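Local coordinates for deoxycytidylate deaminase (Cyanophage S-TIM5, PDB 4P9C) that deaminates dCMP to dUMP in a zinc-dependent hydrolytic reaction, as a member of the cytidine and deoxycytidylate deaminase family, at the zinc ion site. Numbering follows the deposited sequence.

The zinc ion site. Residues 70, 72, 98, 101. With ZN (zinc ion), chain B.
Cys98 takes the crowded first torsion, its SG between the backbone N and the carbonyl carbon (chi1 65°), whereas Cys101 has SG anti to its carbonyl carbon, beside its own backbone N; together these turn the two sulfurs onto one zinc ion. His70 likewise sets its ring anti to the carbonyl carbon, and Glu72 starts the same way before its chain bends at chi2 (87°), bringing the carboxylate back towards the metal. The imidazole of His70 binds zinc through ND1, the ring nitrogen nearer the backbone, at 2.1 Å. Cys98 SG lies 2.3 Å from zinc and Cys101 SG 2.4 Å. Water 1, bound to zinc with its O at 2.2 Å, lies in the plane of the His70 ring. The shell is irregular: the angle at zinc between His70 ND1 and water 1 opens to 136°. Glu72 OE1 approaches tip first to 2.7 Å from zinc, a long contact that may reflect a loosely modelled shell. In the second shell, the backbone N of Cys101 donates a fairly straight hydrogen bond to Cys98 SG at 3.5 Å. This bond and the start of helix 99-108 would tend to stabilise a thiolate. His70 and Glu72 belong to the family's HAE motif, Cys98 and Cys101 to its PCxxC motif. This is the catalytic zinc site, where the metal activates water for attack on the cytosine ring and Glu72 serves as the proton shuttle in deamination.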
# COMPACT_ATOMS: atom_id res chain seq x y z
N HIS A 70 -8.86 20.39 -16.37
CA HIS A 70 -7.89 20.09 -17.41
C HIS A 70 -7.45 18.63 -17.29
O HIS A 70 -7.50 18.05 -16.21
CB HIS A 70 -6.69 21.02 -17.29
CG HIS A 70 -6.96 22.43 -17.72
ND1 HIS A 70 -5.95 23.28 -18.13
CD2 HIS A 70 -8.11 23.14 -17.82
CE1 HIS A 70 -6.47 24.45 -18.46
NE2 HIS A 70 -7.77 24.39 -18.28
N GLU A 72 -4.58 17.24 -17.18
CA GLU A 72 -3.55 17.10 -16.21
C GLU A 72 -4.03 17.28 -14.80
O GLU A 72 -3.49 16.72 -13.90
CB GLU A 72 -2.48 18.11 -16.49
CG GLU A 72 -2.17 18.23 -17.90
CD GLU A 72 -3.04 19.20 -18.61
OE1 GLU A 72 -3.51 20.11 -17.99
OE2 GLU A 72 -3.24 19.11 -19.80
N CYS A 98 -0.77 23.80 -19.45
CA CYS A 98 -0.84 25.21 -19.10
C CYS A 98 0.06 25.50 -17.89
O CYS A 98 0.40 24.57 -17.15
CB CYS A 98 -2.29 25.62 -18.81
SG CYS A 98 -3.04 24.84 -17.37
N CYS A 101 -1.25 24.13 -14.42
CA CYS A 101 -1.09 22.69 -14.23
C CYS A 101 0.38 22.31 -14.09
O CYS A 101 0.74 21.48 -13.26
CB CYS A 101 -1.74 21.91 -15.38
SG CYS A 101 -3.55 21.90 -15.35
ZN ZN B . -4.03 22.75 -17.55
O HOH W 1 -2.23 21.98 -18.57